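Local coordinates for carbonic anhydrase (Porphyridium purpureum, PDB 1DDZ), which probably catalyses the reversible hydration of carbon dioxide to hydrogencarbonate as a zinc-dependent beta-class carbonic anhydrase, at residues E68-G73 and E91-R96; I326-S331 and Y385-C390; A353-H358 and L406-D411. One frame throughout, in Å; residues are numbered along the deposited sequence.

Interaction 1: residues E68-G73 and E91-R96; sequences EYLWIG and EVFVHR
Trp71 lays its CB against CG1 of Val92, 3.6 Å away, on one face of parallel strands 69-73 and 92-96. Its CG stands anti to the backbone N (chi1 171°), sending the indole toward Val94 and Arg96. The Arg96 guanidinium comes obliquely to the pyrrole end of the indole, with NH2 3.8 Å from Trp71 NE1. The planes are 67° apart. Both nitrogens are N-H donors, so they meet by packing, and NE1 is buried without a partner in the model. Arg96 NH1 bonds Cys74 O. An alanine at Arg96 would probably leave that carbonyl without its mate and open a gap beside Trp71.

On the other face Leu70 CD2 comes to the edge of the Phe93 ring, near its plane, 4.3 Å from Phe93 CD2. Ile72 CG2 lies 4.1 Å from His95 CD2, and His95 ND1 bonds Arg350 O. Four backbone bonds join the strands, from Phe93 N to Tyr69 O through Gly73 N to His95 O. Strand 92-97, outermost in this sheet within the chain, ends a beta-alpha-beta unit with helix 81-84. So backbone groups pair between the strands, mostly apolar side chains cover both faces, and the polar tips of His95 and Arg96 find carbonyls elsewhere.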
loop_
_atom_site.group_PDB
_atom_site.type_symbol
_atom_site.label_atom_id
_atom_site.label_comp_id
_atom_site.label_asym_id
_atom_site.label_seq_id
_atom_site.Cartn_x
_atom_site.Cartn_y
_atom_site.Cartn_z
ATOM N N GLU A 68 16.602 6.692 -20.073
ATOM C CA GLU A 68 16.536 5.317 -20.563
ATOM C C GLU A 68 16.629 4.349 -19.378
ATOM O O GLU A 68 16.494 3.131 -19.553
ATOM C CB GLU A 68 17.672 5.029 -21.537
ATOM C CG GLU A 68 17.583 5.791 -22.846
ATOM C CD GLU A 68 18.442 5.170 -23.933
ATOM O OE1 GLU A 68 17.870 4.698 -24.944
ATOM O OE2 GLU A 68 19.686 5.143 -23.772
ATOM N N TYR A 69 16.926 4.896 -18.197
ATOM C CA TYR A 69 17.031 4.119 -16.962
ATOM C C TYR A 69 16.030 4.507 -15.883
ATOM O O TYR A 69 15.727 5.679 -15.698
ATOM C CB TYR A 69 18.407 4.284 -16.319
ATOM C CG TYR A 69 19.541 3.657 -17.077
ATOM C CD1 TYR A 69 20.181 4.352 -18.092
ATOM C CD2 TYR A 69 19.965 2.364 -16.793
ATOM C CE1 TYR A 69 21.200 3.782 -18.813
ATOM C CE2 TYR A 69 20.986 1.780 -17.507
ATOM C CZ TYR A 69 21.603 2.497 -18.522
ATOM O OH TYR A 69 22.609 1.951 -19.285
ATOM N N LEU A 70 15.505 3.494 -15.210
ATOM C CA LEU A 70 14.641 3.654 -14.059
ATOM C C LEU A 70 15.596 3.156 -12.961
ATOM O O LEU A 70 16.219 2.103 -13.098
ATOM C CB LEU A 70 13.444 2.711 -14.114
ATOM C CG LEU A 70 12.298 2.979 -13.124
ATOM C CD1 LEU A 70 11.672 1.685 -12.768
ATOM C CD2 LEU A 70 12.734 3.716 -11.889
ATOM N N TRP A 71 15.757 3.937 -11.907
ATOM C CA TRP A 71 16.616 3.576 -10.807
ATOM C C TRP A 71 15.818 3.624 -9.513
ATOM O O TRP A 71 15.248 4.649 -9.142
ATOM C CB TRP A 71 17.773 4.538 -10.756
ATOM C CG TRP A 71 18.673 4.451 -9.550
ATOM C CD1 TRP A 71 18.374 4.814 -8.266
ATOM C CD2 TRP A 71 20.072 4.135 -9.558
ATOM N NE1 TRP A 71 19.500 4.767 -7.492
ATOM C CE2 TRP A 71 20.552 4.356 -8.260
ATOM C CE3 TRP A 71 20.962 3.722 -10.549
ATOM C CZ2 TRP A 71 21.885 4.170 -7.923
ATOM C CZ3 TRP A 71 22.289 3.544 -10.217
ATOM C CH2 TRP A 71 22.739 3.769 -8.916
ATOM N N ILE A 72 15.737 2.478 -8.851
ATOM C CA ILE A 72 15.038 2.345 -7.579
ATOM C C ILE A 72 16.138 2.260 -6.515
ATOM O O ILE A 72 16.906 1.296 -6.475
ATOM C CB ILE A 72 14.149 1.098 -7.581
ATOM C CG1 ILE A 72 13.113 1.214 -8.708
ATOM C CG2 ILE A 72 13.502 0.909 -6.204
ATOM C CD1 ILE A 72 12.759 -0.082 -9.364
ATOM N N GLY A 73 16.255 3.321 -5.718
ATOM C CA GLY A 73 17.279 3.406 -4.703
ATOM C C GLY A 73 16.737 3.662 -3.314
ATOM O O GLY A 73 15.532 3.664 -3.090
ATOM N N GLU A 91 18.650 12.223 -16.796
ATOM C CA GLU A 91 18.745 11.099 -17.708
ATOM C C GLU A 91 18.417 9.787 -16.997
ATOM O O GLU A 91 18.332 8.728 -17.615
ATOM C CB GLU A 91 20.086 11.053 -18.414
ATOM C CG GLU A 91 19.909 11.011 -19.914
ATOM C CD GLU A 91 20.747 12.043 -20.625
ATOM O OE1 GLU A 91 21.718 11.637 -21.280
ATOM O OE2 GLU A 91 20.439 13.249 -20.531
ATOM N N VAL A 92 18.171 9.877 -15.698
ATOM C CA VAL A 92 17.798 8.718 -14.908
ATOM C C VAL A 92 16.518 9.036 -14.144
ATOM O O VAL A 92 16.465 10.016 -13.433
ATOM C CB VAL A 92 18.881 8.355 -13.892
ATOM C CG1 VAL A 92 18.498 7.060 -13.161
ATOM C CG2 VAL A 92 20.216 8.178 -14.600
ATOM N N PHE A 93 15.489 8.210 -14.326
ATOM C CA PHE A 93 14.199 8.355 -13.638
ATOM C C PHE A 93 14.395 7.684 -12.267
ATOM O O PHE A 93 14.628 6.480 -12.197
ATOM C CB PHE A 93 13.138 7.622 -14.438
ATOM C CG PHE A 93 11.745 8.041 -14.129
ATOM C CD1 PHE A 93 11.328 9.342 -14.376
ATOM C CD2 PHE A 93 10.826 7.121 -13.622
ATOM C CE1 PHE A 93 10.022 9.711 -14.122
ATOM C CE2 PHE A 93 9.517 7.494 -13.369
ATOM C CZ PHE A 93 9.117 8.783 -13.619
ATOM N N VAL A 94 14.257 8.444 -11.188
ATOM C CA VAL A 94 14.535 7.935 -9.848
ATOM C C VAL A 94 13.383 7.739 -8.877
ATOM O O VAL A 94 12.499 8.587 -8.754
ATOM C CB VAL A 94 15.569 8.850 -9.133
ATOM C CG1 VAL A 94 15.929 8.295 -7.790
ATOM C CG2 VAL A 94 16.824 9.025 -9.973
ATOM N N HIS A 95 13.412 6.605 -8.183
ATOM C CA HIS A 95 12.432 6.297 -7.146
ATOM C C HIS A 95 13.309 6.004 -5.928
ATOM O O HIS A 95 14.350 5.348 -6.053
ATOM C CB HIS A 95 11.600 5.063 -7.506
ATOM C CG HIS A 95 10.599 4.668 -6.459
ATOM N ND1 HIS A 95 9.796 5.581 -5.806
ATOM C CD2 HIS A 95 10.231 3.449 -5.990
ATOM C CE1 HIS A 95 8.974 4.943 -4.991
ATOM N NE2 HIS A 95 9.218 3.648 -5.084
ATOM N N ARG A 96 12.963 6.586 -4.786
ATOM C CA ARG A 96 13.719 6.353 -3.561
ATOM C C ARG A 96 12.790 6.116 -2.403
ATOM O O ARG A 96 11.791 6.827 -2.235
ATOM C CB ARG A 96 14.635 7.517 -3.222
ATOM C CG ARG A 96 15.731 7.692 -4.199
ATOM C CD ARG A 96 16.745 8.637 -3.680
ATOM N NE ARG A 96 17.793 8.836 -4.671
ATOM C CZ ARG A 96 18.765 7.971 -4.947
ATOM N NH1 ARG A 96 18.851 6.824 -4.292
ATOM N NH2 ARG A 96 19.618 8.234 -5.928
HETATM O O HOH W 1 19.211 7.588 -19.915
#

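Interaction 2: residues I326-S331 and Y385-C390; sequences IGCADS and YACGGC. With ZN (zinc ion), chain D.
Cys328 SG and Cys387 SG lie 3.7 Å apart because both bind the same zinc ion. Each sulfur is 2.3 Å from the metal. In both cysteines SG stands anti to the backbone N, with chi1 of -178° in Cys328 and -180° in Cys387. The third ligand is Asp330, which binds through one carboxylate oxygen. Its OD2 is 1.8 Å from the zinc ion, while OD1 stays 3.9 Å from it. His384, just before segment 385-390, completes the site through NE2. Two cysteines, an aspartate and a histidine thus surround the metal. This is the second zinc site of the chain. It resembles the closed form of other beta-class enzymes, in which an aspartate occupies the position that water takes in the open form.

Hydrogen bonds add to the metal bonds. Asp330 N points almost straight at Cys328 SG, with an angle of 175° at the hydrogen over 3.5 Å. This bond ties two ligands of one segment together and probably tempers the charge on the thiolate. Cys387 is the N-cap of helix 388-392, and its SG accepts a weak bond from Cys390 N. A zinc-bound sulfur therefore also caps a helix. Ser331 OG bonds Ala329 O from above the carbonyl plane and so braces the turn that carries Asp330.

A water spans the two segments. It accepts from Gly388 N at 2.7 Å and gives a weak bond to Asp330 OD2.

The site lies at the C-terminal end of strand 323-328, where the chain turns away from the sheet. Helix 388-392 approaches with its N-terminal end. Helix 426-447 packs against Cys387 and Cys390 through Ile434.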
loop_
_atom_site.group_PDB
_atom_site.type_symbol
_atom_site.label_atom_id
_atom_site.label_comp_id
_atom_site.label_asym_id
_atom_site.label_seq_id
_atom_site.Cartn_x
_atom_site.Cartn_y
_atom_site.Cartn_z
ATOM N N ILE A 326 11.112 15.552 -0.459
ATOM C CA ILE A 326 10.152 14.702 -1.153
ATOM C C ILE A 326 9.967 15.314 -2.546
ATOM O O ILE A 326 9.376 16.388 -2.683
ATOM C CB ILE A 326 8.817 14.659 -0.426
ATOM C CG1 ILE A 326 9.054 14.137 0.992
ATOM C CG2 ILE A 326 7.817 13.812 -1.234
ATOM C CD1 ILE A 326 7.938 14.415 1.983
ATOM N N GLY A 327 10.501 14.654 -3.569
ATOM C CA GLY A 327 10.420 15.175 -4.913
ATOM C C GLY A 327 9.816 14.228 -5.909
ATOM O O GLY A 327 9.349 13.146 -5.542
ATOM N N CYS A 328 9.805 14.635 -7.172
ATOM C CA CYS A 328 9.225 13.829 -8.229
ATOM C C CYS A 328 10.243 12.921 -8.891
ATOM O O CYS A 328 11.380 13.321 -9.100
ATOM C CB CYS A 328 8.585 14.734 -9.284
ATOM S SG CYS A 328 7.794 13.777 -10.622
ATOM N N ALA A 329 9.813 11.739 -9.305
ATOM C CA ALA A 329 10.697 10.784 -9.956
ATOM C C ALA A 329 11.350 11.325 -11.233
ATOM O O ALA A 329 12.329 10.774 -11.698
ATOM C CB ALA A 329 9.996 9.480 -10.190
ATOM N N ASP A 330 10.770 12.376 -11.812
ATOM C CA ASP A 330 11.321 13.017 -13.005
ATOM C C ASP A 330 12.755 13.516 -12.698
ATOM O O ASP A 330 13.670 13.397 -13.529
ATOM C CB ASP A 330 10.441 14.155 -13.493
ATOM C CG ASP A 330 9.118 13.651 -14.074
ATOM O OD1 ASP A 330 9.132 12.620 -14.791
ATOM O OD2 ASP A 330 8.072 14.242 -13.800
ATOM N N SER A 331 12.898 14.172 -11.543
ATOM C CA SER A 331 14.184 14.647 -11.045
ATOM C C SER A 331 15.244 15.194 -11.997
ATOM O O SER A 331 16.296 14.589 -12.176
ATOM C CB SER A 331 14.830 13.540 -10.162
ATOM O OG SER A 331 14.347 12.230 -10.496
ATOM N N TYR A 385 7.939 22.591 -12.625
ATOM C CA TYR A 385 7.107 23.017 -13.754
ATOM C C TYR A 385 7.166 22.033 -14.890
ATOM O O TYR A 385 8.155 21.346 -15.065
ATOM C CB TYR A 385 7.493 24.408 -14.219
ATOM C CG TYR A 385 7.117 25.447 -13.204
ATOM C CD1 TYR A 385 8.046 26.370 -12.746
ATOM C CD2 TYR A 385 5.830 25.480 -12.667
ATOM C CE1 TYR A 385 7.709 27.306 -11.780
ATOM C CE2 TYR A 385 5.484 26.410 -11.698
ATOM C CZ TYR A 385 6.430 27.316 -11.258
ATOM O OH TYR A 385 6.107 28.229 -10.284
ATOM N N ALA A 386 6.050 21.884 -15.579
ATOM C CA ALA A 386 5.946 20.944 -16.690
ATOM C C ALA A 386 6.055 19.457 -16.297
ATOM O O ALA A 386 6.233 18.603 -17.157
ATOM C CB ALA A 386 6.957 21.294 -17.799
ATOM N N CYS A 387 5.890 19.157 -15.006
ATOM C CA CYS A 387 5.920 17.776 -14.502
ATOM C C CYS A 387 5.090 16.789 -15.358
ATOM O O CYS A 387 3.863 16.903 -15.446
ATOM C CB CYS A 387 5.414 17.745 -13.046
ATOM S SG CYS A 387 5.407 16.089 -12.276
ATOM N N GLY A 388 5.760 15.779 -15.911
ATOM C CA GLY A 388 5.102 14.774 -16.738
ATOM C C GLY A 388 4.082 13.939 -16.001
ATOM O O GLY A 388 3.089 13.497 -16.581
ATOM N N GLY A 389 4.305 13.731 -14.709
ATOM C CA GLY A 389 3.341 12.964 -13.928
ATOM C C GLY A 389 2.026 13.724 -13.794
ATOM O O GLY A 389 0.935 13.159 -13.913
ATOM N N CYS A 390 2.140 15.023 -13.535
ATOM C CA CYS A 390 0.969 15.891 -13.406
ATOM C C CYS A 390 0.280 16.057 -14.742
ATOM O O CYS A 390 -0.935 16.059 -14.800
ATOM C CB CYS A 390 1.347 17.251 -12.840
ATOM S SG CYS A 390 1.795 17.154 -11.096
HETATM ZN ZN ZN D . 7.540 15.262 -12.391
HETATM O O HOH W 2 8.408 16.336 -16.176
#

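Interaction 3: residues A353-H358 and L406-D411; sequences ANQCIH and LRHIRD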
loop_
_atom_site.group_PDB
_atom_site.type_symbol
_atom_site.label_atom_id
_atom_site.label_comp_id
_atom_site.label_asym_id
_atom_site.label_seq_id
_atom_site.Cartn_x
_atom_site.Cartn_y
_atom_site.Cartn_z
ATOM N N ALA A 353 5.021 12.528 -9.391
ATOM C CA ALA A 353 4.314 13.762 -9.066
ATOM C C ALA A 353 4.409 14.178 -7.602
ATOM O O ALA A 353 3.477 14.752 -7.053
ATOM C CB ALA A 353 2.864 13.647 -9.492
ATOM N N ASN A 354 5.532 13.845 -6.971
ATOM C CA ASN A 354 5.807 14.188 -5.575
ATOM C C ASN A 354 4.613 14.155 -4.634
ATOM O O ASN A 354 4.380 15.115 -3.877
ATOM C CB ASN A 354 6.544 15.537 -5.475
ATOM C CG ASN A 354 5.958 16.606 -6.391
ATOM O OD1 ASN A 354 6.336 16.696 -7.552
ATOM N ND2 ASN A 354 5.036 17.408 -5.872
ATOM N N GLN A 355 3.898 13.023 -4.662
ATOM C CA GLN A 355 2.701 12.797 -3.849
ATOM C C GLN A 355 3.010 12.458 -2.393
ATOM O O GLN A 355 4.024 11.796 -2.089
ATOM C CB GLN A 355 1.870 11.657 -4.421
ATOM C CG GLN A 355 1.283 11.876 -5.793
ATOM C CD GLN A 355 0.197 12.902 -5.784
ATOM O OE1 GLN A 355 0.459 14.104 -5.709
ATOM N NE2 GLN A 355 -1.026 12.448 -5.910
ATOM N N CYS A 356 2.147 12.952 -1.506
ATOM C CA CYS A 356 2.242 12.704 -0.065
ATOM C C CYS A 356 0.865 12.243 0.366
ATOM O O CYS A 356 0.207 12.912 1.161
ATOM C CB CYS A 356 2.608 13.985 0.698
ATOM S SG CYS A 356 4.228 14.589 0.347
ATOM N N ILE A 357 0.422 11.122 -0.195
ATOM C CA ILE A 357 -0.875 10.553 0.092
ATOM C C ILE A 357 -0.978 10.220 1.584
ATOM O O ILE A 357 -0.014 9.733 2.181
ATOM C CB ILE A 357 -1.092 9.348 -0.816
ATOM C CG1 ILE A 357 -1.099 9.829 -2.274
ATOM C CG2 ILE A 357 -2.350 8.607 -0.446
ATOM C CD1 ILE A 357 -0.876 8.741 -3.309
ATOM N N HIS A 358 -2.121 10.556 2.194
ATOM C CA HIS A 358 -2.360 10.348 3.630
ATOM C C HIS A 358 -1.971 8.974 4.139
ATOM O O HIS A 358 -1.306 8.850 5.164
ATOM C CB HIS A 358 -3.842 10.542 3.989
ATOM C CG HIS A 358 -4.339 11.937 3.809
ATOM N ND1 HIS A 358 -3.756 13.010 4.437
ATOM C CD2 HIS A 358 -5.385 12.431 3.109
ATOM C CE1 HIS A 358 -4.422 14.110 4.141
ATOM N NE2 HIS A 358 -5.415 13.784 3.336
ATOM N N LEU A 406 -2.416 8.488 -10.019
ATOM C CA LEU A 406 -2.597 9.865 -10.489
ATOM C C LEU A 406 -3.959 10.499 -10.213
ATOM O O LEU A 406 -4.088 11.735 -10.239
ATOM C CB LEU A 406 -2.249 9.982 -11.987
ATOM C CG LEU A 406 -0.778 9.724 -12.347
ATOM C CD1 LEU A 406 -0.557 9.676 -13.849
ATOM C CD2 LEU A 406 0.081 10.777 -11.743
ATOM N N ARG A 407 -4.955 9.678 -9.879
ATOM C CA ARG A 407 -6.292 10.189 -9.569
ATOM C C ARG A 407 -6.257 11.203 -8.430
ATOM O O ARG A 407 -7.146 12.042 -8.298
ATOM C CB ARG A 407 -7.264 9.058 -9.258
ATOM C CG ARG A 407 -7.851 8.412 -10.482
ATOM C CD ARG A 407 -8.468 9.482 -11.322
ATOM N NE ARG A 407 -9.327 8.975 -12.374
ATOM C CZ ARG A 407 -9.162 9.232 -13.672
ATOM N NH1 ARG A 407 -8.148 9.986 -14.092
ATOM N NH2 ARG A 407 -10.064 8.778 -14.545
ATOM N N HIS A 408 -5.202 11.152 -7.630
ATOM C CA HIS A 408 -5.042 12.084 -6.540
ATOM C C HIS A 408 -4.804 13.511 -7.058
ATOM O O HIS A 408 -5.241 14.491 -6.429
ATOM C CB HIS A 408 -3.900 11.636 -5.636
ATOM C CG HIS A 408 -4.290 10.551 -4.683
ATOM N ND1 HIS A 408 -3.901 9.239 -4.847
ATOM C CD2 HIS A 408 -5.091 10.571 -3.593
ATOM C CE1 HIS A 408 -4.458 8.499 -3.904
ATOM N NE2 HIS A 408 -5.187 9.285 -3.132
ATOM N N ILE A 409 -4.129 13.620 -8.204
ATOM C CA ILE A 409 -3.871 14.927 -8.810
ATOM C C ILE A 409 -5.177 15.445 -9.399
ATOM O O ILE A 409 -5.421 16.642 -9.419
ATOM C CB ILE A 409 -2.775 14.872 -9.873
ATOM C CG1 ILE A 409 -1.412 14.850 -9.202
ATOM C CG2 ILE A 409 -2.845 16.085 -10.776
ATOM C CD1 ILE A 409 -0.661 13.612 -9.480
ATOM N N ARG A 410 -6.044 14.528 -9.806
ATOM C CA ARG A 410 -7.344 14.901 -10.335
ATOM C C ARG A 410 -8.200 15.530 -9.238
ATOM O O ARG A 410 -8.935 16.478 -9.488
ATOM C CB ARG A 410 -8.045 13.693 -10.939
ATOM C CG ARG A 410 -7.704 13.473 -12.398
ATOM C CD ARG A 410 -8.260 14.594 -13.260
ATOM N NE ARG A 410 -8.865 14.020 -14.446
ATOM C CZ ARG A 410 -10.168 13.951 -14.689
ATOM N NH1 ARG A 410 -11.062 14.458 -13.855
ATOM N NH2 ARG A 410 -10.578 13.243 -15.718
ATOM N N ASP A 411 -8.069 15.035 -8.012
ATOM C CA ASP A 411 -8.814 15.591 -6.876
ATOM C C ASP A 411 -8.397 17.037 -6.644
ATOM O O ASP A 411 -9.205 17.894 -6.293
ATOM C CB ASP A 411 -8.523 14.797 -5.601
ATOM C CG ASP A 411 -9.168 13.431 -5.591
ATOM O OD1 ASP A 411 -9.929 13.075 -6.517
ATOM O OD2 ASP A 411 -8.906 12.699 -4.629
HETATM O O HOH W 3 -2.625 14.948 -5.283
#
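Gln355 reaches from the loop 353-358 to helix 407-414, where it meets His408 and Ile409. Its CB points toward the helix. CG is anti to the carbonyl carbon (chi1 -64°), and the chain then bends at chi2, which brings the amide obliquely across Ile409. CD lies 3.9 Å from Ile409 CD1. At the tip, OE1 also touches the isoleucine, but its hydrogen bond is with Asn437 ND2 of helix 426-447. NE2 comes 3.0 Å from His408 CB, which is unusually short, and its exact value is doubtful. NE2 also donates to a water at 3.0 Å. That water gives a weak bond to His408 O. The amide is thus held at both ends, and its plane is 58° from the imidazole.

The loop is the connection from strand 346-351 to helix 361-373 in the second carbonic anhydrase half of the chain. Here it packs against a short helix outside the sheet.

Two further contacts flank the glutamine. On one flank Ile357 lies across the His408 ring at about a right angle. Its CG1 sits over one face, 3.9 Å from the centroid and 11° off the normal, a CH-pi contact. Ile357 CD1 is 3.4 Å from His408 ND1, and ND1 bonds Trp405 O, which helps fix the rotation of the ring. On the other flank Ile409 CD1 meets Ala353 CB at 3.5 Å. The second subunit lies close by: His358 NE2 bonds Asp411 OD2 of that subunit, and Arg407 forms a salt bridge with Asp486 of the second subunit.

Interaction 1 comes first along the chain and lies in the first carbonic anhydrase half. Interactions 2 and 3 follow in the second half, and their segments alternate. Interaction 1 joins two strands of one five-stranded sheet. Interaction 2 stands at the end of strand 323-328 of the other sheet. Their centres are about 12 Å apart and they touch: Val94 N probably bonds Ala329 O, and Phe93 packs on Asp330. A strand of one half thus borders the zinc site of the other. Interaction 3 is also about 12 Å from interaction 2, between centres, with Ala353 and Asn354 against Cys328. It lies about 20 Å from interaction 1 and leads outward to the second subunit.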